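Local coordinates for protein urocanate hydratase (Paenibacillus sp. Soil724D2, PDB 7NED) that probably catalyses the hydration of thiourocanate in bacterial ergothioneine breakdown, using bound NAD+ and also accommodating urocanate in its active site, at residues G245-I250 / R306-F311; A299-K304 / V326-D331; I250-T255 / F311-N316; G180-C185 / L214-A219. All coordinates share one frame; numbering follows the deposited sequence.

Contact 1: residues G245-I250 / R306-F311; sequences GITPDI and RGAIVF
R306 reaches across T247, and its side chain can be traced atom by atom. R306 CB lies 3.4 Å from T247 OG1, CG stays near the same oxygen, and CD approaches it again at 3.6 Å, so the aliphatic part of the arginine crosses the threonine at a slant. Beyond CD, the guanidinium has polar partners: NE forms a salt bridge with E302 and NH1 bonds to V242 O, both outside the two segments. NH1 also donates to a water at 3.0 Å that is hydrogen-bonded to T247 OG1, closing a bridge between the two side chains. The T247 torsion (chi1 -57°) places OG1 beside its own backbone N, while CG2 turns to meet A308 CB. Farther along, A308 CB sits 3.2 Å from P248 O. I309 N then donates to D249 O at 2.9 Å in a nearly straight bond (170°), although the N lies 37° out of the carbonyl plane. A second water donates to both D249 O and G307 O. I250 bridges I309 in parallel register, and its CG2 meets the edge of the F311 ring at CE2, 3.8 Å away. The chemistry thus changes along the contact: a water and the arginine's methylenes link the outer loops, whereas one backbone bond and apolar carbons start the strand pairing of the Rossmann-like sheet.

Contact 2: residues A299-K304 / V326-D331; sequences AMLELK and VQNAFD
L301 projects from helix 282-305, and its two methyl groups reach V326, N328, A329 and D331 of segment 326-331. Its side chain and that of V326 slide past each other in opposite directions, bringing L301 CD1 within 3.4 Å of V326 CG1, tighter than usual for two carbons. V326 also packs on A294, V297 and E298 of the same helix, and on A321 of helix 317-323.

N328 instead crosses the leucine obliquely. L301 CD1 is 3.7 Å from N328 ND2 and almost equally far from OD1 and CG of that residue, so the methyl meets the amide group as a whole and not one polar atom. The other leucine methyl, L301 CD2, lies 3.8 Å from N328 O and 4.1 Å from D331 CB.

One helical turn on, K304 runs extended as far as CE, which comes to 3.5 Å from D331 O. A bend at chi4 (58°) turns NZ, and the amine nitrogen ends 4.1 Å from D331 O, farther than CE. The backbone of the turn is closed within itself: a type I turn spans V326 to A329, and A329 N bonds to V326 O.

No hydrogen bond crosses between the segments. The helix and the turn leading to strand 333-334 are therefore joined mainly by van der Waals contacts of L301, with K304 CE adding a contact to D331 O.

Contact 3: residues I250-T255 / F311-N316; sequences IVTDQT and FDNGNN. With NAD (nicotinamide-adenine-dinucleotide), chain C.
D253 OD1 is gripped by three donors, one of them N315 from across the contact. N315 ND2 donates to the anti lone pair of D253 OD1 at 2.8 Å, T255 OG1 to the syn lone pair of that OD1 at 2.6 Å, and T255 N approaches from above the carboxylate plane, completing an Asx turn. N315 ND2 also donates to T255 O at 2.9 Å, with both acceptors close to the amide plane; two bonds thus fix the rotation of that group. Nearer the strands, T252 OG1 donates to F311 O at 2.8 Å, and T252 CB stands over the ring face of F311, 3.7 Å from its centroid, as a CH-pi contact. T252 chi1 (-175°) sets OG1 anti to its backbone N, where it reaches F311 O. The Q254 and N313 amides stack, their planes 16° apart. D312 OD1 makes its own Asx turn by accepting from G314 N at 2.7 Å. These loops meet NAD: N315 CB lies 3.2 Å from NAD O3D, Q254 NE2 lies near the nicotinamide C6N, and T255 CG2 touches the adenine. Parallel strands whose carboxyl-terminal loops cradle the dinucleotide are characteristic of a Rossmann-like cofactor site.

Contact 4: residues G180-C185 / L214-A219; sequences GAAILC and LWIEEA
Two torsions of I216 steer its tip onto strand 182-187: chi1 (-65°) puts CG1 beside the backbone N, and chi2 (-64°) then swings CD1 toward the strand. There I216 CD1 rests against the peptide joining I183 and L184, 3.8 Å from I183 C and 3.9 Å from L184 N. It also touches side-chain carbon in two places, with L184 CB and A182 CB both 4.1 Å from I216 CD1. One turn later in the helix, A219 points toward the strand and its CB meets A182 CB at 4.0 Å. The closest CA pair is A182 and I216, at 5.8 Å. Over the local segments the axes approach to 8.3 Å and run nearly antiparallel, at 165°.

Helix 209-222 forms a beta-alpha-beta crossover between the adjacent parallel strands 204-206 and 226-231, and here it covers a third strand of the sheet. F159 and V226 on the flanking strands also touch I216 and A219 respectively. Since no hydrogen bond crosses, the helix is held within these segments by van der Waals contacts of buried carbon with carbon and with the peptide, as between helix and sheet of a Rossmann-like domain.

How the contacts relate
Contacts 3 and 4 are buried throughout, whereas contacts 1 and 2 are only partly so. Contacts 1 and 3 are successive reaches of one strand pair, sharing I250 and F311: the chemistry passes from water-bridged loop through backbone pairing to a dense polar network beside NAD. Contact 2 touches both through helix 282-305, whose M300 and L303 pack on the other segments while A308 N probably bonds to L303 O. Contact 4 reaches the same parallel sheet but touches none of the others, its centre being about 18 Å from that of contact 3. Like contact 2 it lacks hydrogen bonds across its segments, yet its partners are aliphatic carbons and one peptide, without polar side chains.

Contact 1: residues G245-I250 / R306-F311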
# COMPACT_ATOMS: atom_id res chain seq x y z
N GLY A 245 -31.20 -18.32 -30.60
CA GLY A 245 -30.07 -18.81 -31.38
C GLY A 245 -29.28 -17.73 -32.09
O GLY A 245 -28.63 -18.00 -33.10
N ILE A 246 -29.34 -16.50 -31.58
CA ILE A 246 -28.62 -15.37 -32.14
C ILE A 246 -27.29 -15.26 -31.40
O ILE A 246 -27.28 -14.99 -30.19
CB ILE A 246 -29.44 -14.09 -32.02
CG1 ILE A 246 -30.64 -14.15 -32.97
CG2 ILE A 246 -28.60 -12.88 -32.30
CD1 ILE A 246 -31.42 -12.87 -33.06
N THR A 247 -26.18 -15.50 -32.10
CA THR A 247 -24.85 -15.43 -31.50
C THR A 247 -24.16 -14.21 -32.07
O THR A 247 -23.83 -14.20 -33.27
CB THR A 247 -24.02 -16.69 -31.78
OG1 THR A 247 -24.70 -17.84 -31.31
CG2 THR A 247 -22.66 -16.62 -31.07
N PRO A 248 -23.96 -13.15 -31.30
CA PRO A 248 -23.15 -12.04 -31.78
C PRO A 248 -21.73 -12.53 -32.01
O PRO A 248 -21.31 -13.57 -31.50
CB PRO A 248 -23.22 -11.00 -30.64
CG PRO A 248 -24.35 -11.45 -29.76
CD PRO A 248 -24.40 -12.95 -29.90
N ASP A 249 -20.97 -11.74 -32.76
CA ASP A 249 -19.57 -12.08 -33.02
C ASP A 249 -18.70 -11.79 -31.81
O ASP A 249 -17.68 -12.47 -31.61
CB ASP A 249 -19.07 -11.29 -34.22
CG ASP A 249 -19.89 -11.59 -35.48
OD1 ASP A 249 -19.84 -12.77 -35.88
OD2 ASP A 249 -20.59 -10.69 -36.01
N ILE A 250 -19.11 -10.82 -31.01
CA ILE A 250 -18.35 -10.42 -29.82
C ILE A 250 -19.34 -10.13 -28.71
O ILE A 250 -20.39 -9.54 -28.95
CB ILE A 250 -17.51 -9.16 -30.09
CG1 ILE A 250 -16.50 -9.44 -31.21
CG2 ILE A 250 -16.79 -8.76 -28.82
CD1 ILE A 250 -15.85 -8.18 -31.73
N ARG A 306 -21.03 -21.14 -28.82
CA ARG A 306 -21.54 -21.04 -30.18
C ARG A 306 -20.65 -20.20 -31.08
O ARG A 306 -21.01 -19.95 -32.24
CB ARG A 306 -22.97 -20.50 -30.16
CG ARG A 306 -23.85 -21.27 -29.20
CD ARG A 306 -25.26 -20.72 -29.14
NE ARG A 306 -26.13 -21.66 -28.44
CZ ARG A 306 -27.42 -21.47 -28.20
NH1 ARG A 306 -28.04 -20.35 -28.60
NH2 ARG A 306 -28.09 -22.41 -27.56
N GLY A 307 -19.47 -19.79 -30.60
CA GLY A 307 -18.47 -19.16 -31.44
C GLY A 307 -18.24 -17.68 -31.21
O GLY A 307 -17.37 -17.11 -31.88
N ALA A 308 -18.97 -17.03 -30.30
CA ALA A 308 -18.72 -15.62 -30.02
C ALA A 308 -17.35 -15.46 -29.37
O ALA A 308 -16.88 -16.35 -28.66
CB ALA A 308 -19.80 -15.05 -29.10
N ILE A 309 -16.70 -14.34 -29.65
CA ILE A 309 -15.53 -13.93 -28.88
C ILE A 309 -16.08 -13.22 -27.64
O ILE A 309 -16.64 -12.12 -27.73
CB ILE A 309 -14.62 -13.00 -29.69
CG1 ILE A 309 -14.16 -13.65 -31.01
CG2 ILE A 309 -13.39 -12.60 -28.87
CD1 ILE A 309 -13.55 -15.01 -30.82
N VAL A 310 -15.90 -13.82 -26.48
CA VAL A 310 -16.52 -13.35 -25.25
C VAL A 310 -15.44 -12.93 -24.27
O VAL A 310 -14.41 -13.61 -24.14
CB VAL A 310 -17.42 -14.47 -24.66
CG1 VAL A 310 -18.10 -14.06 -23.33
CG2 VAL A 310 -18.44 -14.95 -25.73
N PHE A 311 -15.64 -11.79 -23.60
CA PHE A 311 -14.60 -11.38 -22.66
C PHE A 311 -15.19 -10.50 -21.57
O PHE A 311 -16.25 -9.89 -21.72
CB PHE A 311 -13.43 -10.67 -23.37
CG PHE A 311 -13.78 -9.32 -23.92
CD1 PHE A 311 -13.54 -8.16 -23.18
CD2 PHE A 311 -14.39 -9.20 -25.15
CE1 PHE A 311 -13.88 -6.90 -23.67
CE2 PHE A 311 -14.74 -7.95 -25.69
CZ PHE A 311 -14.48 -6.78 -24.94
O HOH W 1 -27.19 -17.71 -29.65
O HOH W 2 -16.98 -14.61 -33.29

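Contact 2: residues A299-K304 / V326-D331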
# COMPACT_ATOMS: atom_id res chain seq x y z
N ALA A 299 -25.36 -17.12 -20.00
CA ALA A 299 -25.65 -16.78 -21.39
C ALA A 299 -24.36 -16.45 -22.15
O ALA A 299 -24.16 -16.91 -23.28
CB ALA A 299 -26.65 -15.63 -21.44
N MET A 300 -23.48 -15.65 -21.55
CA MET A 300 -22.18 -15.37 -22.17
C MET A 300 -21.42 -16.65 -22.44
O MET A 300 -20.79 -16.81 -23.50
CB MET A 300 -21.38 -14.43 -21.26
CG MET A 300 -22.12 -13.11 -21.07
SD MET A 300 -21.22 -11.95 -20.00
CE MET A 300 -19.63 -11.77 -20.81
N LEU A 301 -21.44 -17.58 -21.52
CA LEU A 301 -20.73 -18.82 -21.69
C LEU A 301 -21.35 -19.63 -22.85
O LEU A 301 -20.66 -20.18 -23.63
CB LEU A 301 -20.72 -19.62 -20.39
CG LEU A 301 -19.72 -19.23 -19.31
CD1 LEU A 301 -20.09 -19.85 -18.00
CD2 LEU A 301 -18.31 -19.55 -19.69
N GLU A 302 -22.64 -19.59 -22.99
CA GLU A 302 -23.26 -20.31 -24.07
C GLU A 302 -22.90 -19.64 -25.40
O GLU A 302 -22.59 -20.30 -26.35
CB GLU A 302 -24.75 -20.39 -23.87
CG GLU A 302 -25.45 -21.21 -24.92
CD GLU A 302 -25.10 -22.70 -24.94
OE1 GLU A 302 -25.09 -23.25 -26.07
OE2 GLU A 302 -24.91 -23.31 -23.86
N LEU A 303 -22.92 -18.31 -25.42
CA LEU A 303 -22.57 -17.60 -26.62
C LEU A 303 -21.14 -17.92 -27.02
O LEU A 303 -20.83 -18.07 -28.17
CB LEU A 303 -22.83 -16.10 -26.51
CG LEU A 303 -24.29 -15.67 -26.35
CD1 LEU A 303 -24.47 -14.22 -25.96
CD2 LEU A 303 -25.19 -16.07 -27.51
N LYS A 304 -20.29 -18.04 -26.04
CA LYS A 304 -18.89 -18.39 -26.29
C LYS A 304 -18.78 -19.75 -26.97
O LYS A 304 -17.98 -19.93 -27.89
CB LYS A 304 -18.11 -18.40 -24.99
CG LYS A 304 -16.70 -18.98 -25.12
CD LYS A 304 -15.92 -18.83 -23.78
CE LYS A 304 -14.52 -19.44 -23.86
NZ LYS A 304 -13.78 -18.77 -24.96
N VAL A 326 -21.54 -19.96 -10.99
CA VAL A 326 -21.06 -20.25 -12.34
C VAL A 326 -19.61 -20.73 -12.19
O VAL A 326 -18.66 -19.95 -12.17
CB VAL A 326 -21.19 -19.05 -13.27
CG1 VAL A 326 -20.72 -19.45 -14.67
CG2 VAL A 326 -22.63 -18.54 -13.29
N GLN A 327 -19.44 -22.05 -12.14
CA GLN A 327 -18.14 -22.60 -11.78
C GLN A 327 -17.09 -22.37 -12.85
O GLN A 327 -15.91 -22.19 -12.53
CB GLN A 327 -18.28 -24.09 -11.48
CG GLN A 327 -18.80 -24.36 -10.08
N ASN A 328 -17.48 -22.41 -14.13
CA ASN A 328 -16.55 -22.21 -15.23
C ASN A 328 -16.51 -20.75 -15.70
O ASN A 328 -16.05 -20.46 -16.81
CB ASN A 328 -16.94 -23.14 -16.39
CG ASN A 328 -18.39 -23.04 -16.74
OD1 ASN A 328 -19.24 -22.81 -15.87
ND2 ASN A 328 -18.70 -23.23 -18.04
N ALA A 329 -16.97 -19.82 -14.86
CA ALA A 329 -16.98 -18.42 -15.27
C ALA A 329 -15.62 -17.97 -15.78
O ALA A 329 -15.54 -17.14 -16.70
CB ALA A 329 -17.44 -17.54 -14.11
N PHE A 330 -14.54 -18.48 -15.22
CA PHE A 330 -13.24 -17.98 -15.67
C PHE A 330 -12.74 -18.68 -16.94
O PHE A 330 -11.60 -18.44 -17.35
CB PHE A 330 -12.24 -18.06 -14.53
CG PHE A 330 -12.50 -17.04 -13.51
CD1 PHE A 330 -11.90 -15.78 -13.62
CD2 PHE A 330 -13.39 -17.28 -12.49
CE1 PHE A 330 -12.17 -14.80 -12.68
CE2 PHE A 330 -13.67 -16.30 -11.53
CZ PHE A 330 -13.05 -15.05 -11.64
N ASP A 331 -13.60 -19.47 -17.59
CA ASP A 331 -13.36 -19.84 -18.98
C ASP A 331 -13.41 -18.61 -19.89
O ASP A 331 -12.81 -18.61 -20.97
CB ASP A 331 -14.40 -20.87 -19.44
CG ASP A 331 -14.18 -22.27 -18.84
OD1 ASP A 331 -13.17 -22.51 -18.14
OD2 ASP A 331 -15.07 -23.12 -19.04

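Contact 3: residues I250-T255 / F311-N316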
# COMPACT_ATOMS: atom_id res chain seq x y z
N ILE A 250 -19.11 -10.82 -31.01
CA ILE A 250 -18.35 -10.42 -29.82
C ILE A 250 -19.34 -10.13 -28.71
O ILE A 250 -20.39 -9.54 -28.95
CB ILE A 250 -17.51 -9.16 -30.09
CG1 ILE A 250 -16.50 -9.44 -31.21
CG2 ILE A 250 -16.79 -8.76 -28.82
CD1 ILE A 250 -15.85 -8.18 -31.73
N VAL A 251 -19.01 -10.55 -27.50
CA VAL A 251 -19.90 -10.33 -26.38
C VAL A 251 -19.07 -9.90 -25.18
O VAL A 251 -18.10 -10.57 -24.84
CB VAL A 251 -20.70 -11.59 -26.03
CG1 VAL A 251 -21.61 -11.32 -24.80
CG2 VAL A 251 -21.52 -12.09 -27.28
N THR A 252 -19.47 -8.80 -24.55
CA THR A 252 -18.88 -8.42 -23.26
C THR A 252 -19.98 -7.78 -22.42
O THR A 252 -21.18 -7.93 -22.70
CB THR A 252 -17.63 -7.54 -23.45
OG1 THR A 252 -17.03 -7.29 -22.17
CG2 THR A 252 -17.94 -6.20 -24.10
N ASP A 253 -19.57 -7.09 -21.34
CA ASP A 253 -20.50 -6.47 -20.43
C ASP A 253 -19.73 -5.36 -19.73
O ASP A 253 -18.55 -5.52 -19.44
CB ASP A 253 -21.03 -7.48 -19.40
CG ASP A 253 -21.93 -6.83 -18.35
OD1 ASP A 253 -21.41 -6.20 -17.40
OD2 ASP A 253 -23.17 -6.90 -18.49
N GLN A 254 -20.37 -4.22 -19.52
CA GLN A 254 -19.72 -3.24 -18.70
C GLN A 254 -20.74 -2.56 -17.81
O GLN A 254 -20.71 -1.35 -17.60
CB GLN A 254 -18.92 -2.26 -19.54
CG GLN A 254 -17.67 -1.83 -18.77
CD GLN A 254 -16.78 -0.96 -19.59
OE1 GLN A 254 -17.20 -0.41 -20.62
NE2 GLN A 254 -15.49 -0.95 -19.24
N THR A 255 -21.55 -3.39 -17.19
CA THR A 255 -22.44 -2.94 -16.17
C THR A 255 -21.58 -2.77 -14.89
O THR A 255 -20.48 -3.23 -14.76
CB THR A 255 -23.51 -3.99 -15.86
OG1 THR A 255 -22.90 -5.19 -15.48
CG2 THR A 255 -24.43 -4.24 -17.05
N PHE A 311 -15.64 -11.79 -23.60
CA PHE A 311 -14.60 -11.38 -22.66
C PHE A 311 -15.19 -10.50 -21.57
O PHE A 311 -16.25 -9.89 -21.72
CB PHE A 311 -13.43 -10.67 -23.37
CG PHE A 311 -13.78 -9.32 -23.92
CD1 PHE A 311 -13.54 -8.16 -23.18
CD2 PHE A 311 -14.39 -9.20 -25.15
CE1 PHE A 311 -13.88 -6.90 -23.67
CE2 PHE A 311 -14.74 -7.95 -25.69
CZ PHE A 311 -14.48 -6.78 -24.94
N ASP A 312 -14.48 -10.50 -20.45
CA ASP A 312 -14.76 -9.65 -19.30
C ASP A 312 -14.09 -8.29 -19.51
O ASP A 312 -12.89 -8.22 -19.82
CB ASP A 312 -14.22 -10.38 -18.05
CG ASP A 312 -14.44 -9.62 -16.75
OD1 ASP A 312 -14.48 -8.38 -16.75
OD2 ASP A 312 -14.52 -10.32 -15.70
N ASN A 313 -14.87 -7.22 -19.37
CA ASN A 313 -14.39 -5.88 -19.68
C ASN A 313 -13.93 -5.14 -18.42
O ASN A 313 -13.95 -3.91 -18.37
CB ASN A 313 -15.46 -5.10 -20.44
CG ASN A 313 -14.89 -4.05 -21.36
OD1 ASN A 313 -13.67 -3.86 -21.47
ND2 ASN A 313 -15.78 -3.33 -22.05
N GLY A 314 -13.52 -5.90 -17.41
CA GLY A 314 -12.88 -5.36 -16.24
C GLY A 314 -13.87 -4.92 -15.19
O GLY A 314 -13.69 -3.87 -14.61
N ASN A 315 -14.93 -5.68 -14.95
CA ASN A 315 -15.88 -5.27 -13.93
C ASN A 315 -16.15 -6.37 -12.92
O ASN A 315 -17.19 -6.35 -12.27
CB ASN A 315 -17.18 -4.79 -14.55
CG ASN A 315 -17.88 -5.87 -15.40
OD1 ASN A 315 -17.31 -6.93 -15.66
ND2 ASN A 315 -19.10 -5.57 -15.86
N ASN A 316 -15.20 -7.31 -12.73
CA ASN A 316 -15.44 -8.47 -11.85
C ASN A 316 -16.72 -9.22 -12.13
O ASN A 316 -17.27 -9.85 -11.23
CB ASN A 316 -15.37 -8.11 -10.36
CG ASN A 316 -13.95 -8.05 -9.81
OD1 ASN A 316 -13.03 -7.49 -10.38
ND2 ASN A 316 -13.84 -8.56 -8.59
PA NAD C . -21.74 3.19 -13.86
O1A NAD C . -22.33 2.57 -12.59
O2A NAD C . -21.70 4.62 -14.19
O5B NAD C . -22.79 2.60 -15.05
C5B NAD C . -23.15 1.28 -14.89
C4B NAD C . -24.35 1.09 -15.93
O4B NAD C . -24.90 -0.20 -15.89
C3B NAD C . -25.44 2.08 -15.39
O3B NAD C . -25.89 2.87 -16.41
C2B NAD C . -26.56 1.12 -14.89
O2B NAD C . -27.83 1.58 -15.16
C1B NAD C . -26.33 -0.04 -15.86
N9A NAD C . -26.80 -1.34 -15.38
C8A NAD C . -26.77 -1.88 -14.09
N7A NAD C . -27.29 -3.08 -14.02
C5A NAD C . -27.67 -3.37 -15.33
C6A NAD C . -28.30 -4.49 -15.91
N6A NAD C . -28.62 -5.58 -15.18
N1A NAD C . -28.56 -4.51 -17.25
C2A NAD C . -28.23 -3.37 -17.93
N3A NAD C . -27.64 -2.24 -17.51
C4A NAD C . -27.38 -2.28 -16.19
O3 NAD C . -20.44 2.31 -13.97
PN NAD C . -19.29 2.73 -14.99
O1N NAD C . -18.33 3.83 -14.66
O2N NAD C . -19.85 2.57 -16.39
O5D NAD C . -18.21 1.38 -14.93
C5D NAD C . -18.85 0.13 -15.24
C4D NAD C . -17.86 -0.98 -15.00
O4D NAD C . -16.62 -0.70 -15.62
C3D NAD C . -17.56 -0.87 -13.41
O3D NAD C . -17.51 -2.16 -12.81
C2D NAD C . -16.14 -0.21 -13.34
O2D NAD C . -15.33 -0.65 -12.33
C1D NAD C . -15.68 -1.00 -14.61
N1N NAD C . -14.33 -0.74 -15.13
C2N NAD C . -13.37 -1.26 -14.28
C3N NAD C . -12.03 -1.20 -14.60
C7N NAD C . -11.05 -1.75 -13.55
O7N NAD C . -9.92 -2.18 -13.82
N7N NAD C . -11.43 -1.68 -12.23
C4N NAD C . -11.70 -0.62 -15.83
C5N NAD C . -12.70 -0.12 -16.66
C6N NAD C . -14.06 -0.21 -16.31
O HOH W 3 -17.26 -7.72 -18.32

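Contact 4: residues G180-C185 / L214-A219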
# COMPACT_ATOMS: atom_id res chain seq x y z
N GLY A 180 -15.99 0.29 -36.76
CA GLY A 180 -16.77 -0.18 -37.88
C GLY A 180 -17.85 -1.18 -37.55
O GLY A 180 -18.51 -1.66 -38.47
N ALA A 181 -18.06 -1.49 -36.26
CA ALA A 181 -18.89 -2.60 -35.81
C ALA A 181 -20.35 -2.18 -35.72
O ALA A 181 -20.68 -0.99 -35.70
CB ALA A 181 -18.44 -3.10 -34.42
N ALA A 182 -21.22 -3.17 -35.67
CA ALA A 182 -22.62 -2.95 -35.32
C ALA A 182 -22.75 -3.36 -33.86
O ALA A 182 -22.60 -4.53 -33.52
CB ALA A 182 -23.55 -3.78 -36.21
N ILE A 183 -23.01 -2.40 -32.98
CA ILE A 183 -22.90 -2.66 -31.54
C ILE A 183 -24.25 -2.39 -30.88
O ILE A 183 -24.84 -1.32 -31.04
CB ILE A 183 -21.77 -1.82 -30.90
CG1 ILE A 183 -21.59 -2.22 -29.41
CG2 ILE A 183 -21.99 -0.32 -31.09
CD1 ILE A 183 -20.22 -1.74 -28.77
N LEU A 184 -24.74 -3.39 -30.15
CA LEU A 184 -25.95 -3.30 -29.34
C LEU A 184 -25.57 -3.17 -27.86
O LEU A 184 -24.90 -4.04 -27.32
CB LEU A 184 -26.80 -4.56 -29.55
CG LEU A 184 -28.13 -4.63 -28.81
CD1 LEU A 184 -28.98 -3.37 -29.09
CD2 LEU A 184 -28.87 -5.93 -29.16
N CYS A 185 -26.03 -2.10 -27.22
CA CYS A 185 -25.73 -1.84 -25.81
C CYS A 185 -27.00 -1.91 -24.99
O CYS A 185 -27.90 -1.07 -25.15
CB CYS A 185 -25.07 -0.48 -25.64
SG CYS A 185 -23.62 -0.29 -26.69
N LEU A 214 -33.18 -5.87 -35.83
CA LEU A 214 -33.38 -5.49 -37.23
C LEU A 214 -32.34 -4.46 -37.66
O LEU A 214 -31.72 -4.59 -38.72
CB LEU A 214 -34.79 -4.94 -37.43
CG LEU A 214 -35.04 -4.26 -38.77
CD1 LEU A 214 -35.00 -5.33 -39.86
CD2 LEU A 214 -36.37 -3.52 -38.80
N TRP A 215 -32.15 -3.41 -36.85
CA TRP A 215 -31.10 -2.42 -37.11
C TRP A 215 -29.71 -3.06 -37.17
O TRP A 215 -28.89 -2.73 -38.05
CB TRP A 215 -31.15 -1.34 -36.03
CG TRP A 215 -32.32 -0.44 -36.14
CD1 TRP A 215 -33.18 -0.33 -37.20
CD2 TRP A 215 -32.80 0.46 -35.13
NE1 TRP A 215 -34.15 0.62 -36.91
CE2 TRP A 215 -33.95 1.10 -35.65
CE3 TRP A 215 -32.39 0.76 -33.82
CZ2 TRP A 215 -34.67 2.05 -34.92
CZ3 TRP A 215 -33.09 1.71 -33.09
CH2 TRP A 215 -34.23 2.35 -33.64
N ILE A 216 -29.39 -3.94 -36.23
CA ILE A 216 -28.08 -4.59 -36.25
C ILE A 216 -27.95 -5.41 -37.52
O ILE A 216 -26.90 -5.41 -38.17
CB ILE A 216 -27.89 -5.48 -35.01
CG1 ILE A 216 -27.85 -4.65 -33.71
CG2 ILE A 216 -26.65 -6.34 -35.24
CD1 ILE A 216 -26.68 -3.66 -33.57
N GLU A 217 -29.01 -6.12 -37.90
CA GLU A 217 -28.92 -6.97 -39.08
C GLU A 217 -28.67 -6.15 -40.35
O GLU A 217 -27.80 -6.48 -41.16
CB GLU A 217 -30.19 -7.79 -39.21
CG GLU A 217 -30.08 -8.81 -40.31
CD GLU A 217 -31.21 -9.80 -40.29
OE1 GLU A 217 -31.01 -10.87 -40.89
OE2 GLU A 217 -32.28 -9.52 -39.70
N GLU A 218 -29.43 -5.07 -40.53
CA GLU A 218 -29.22 -4.20 -41.68
C GLU A 218 -27.79 -3.69 -41.75
O GLU A 218 -27.21 -3.61 -42.84
CB GLU A 218 -30.18 -3.03 -41.63
CG GLU A 218 -30.31 -2.31 -42.93
CD GLU A 218 -31.44 -1.33 -42.91
OE1 GLU A 218 -31.56 -0.61 -41.87
OE2 GLU A 218 -32.17 -1.24 -43.94
N ALA A 219 -27.23 -3.28 -40.62
CA ALA A 219 -25.86 -2.77 -40.61
C ALA A 219 -24.87 -3.88 -40.94
O ALA A 219 -23.99 -3.71 -41.81
CB ALA A 219 -25.55 -2.14 -39.24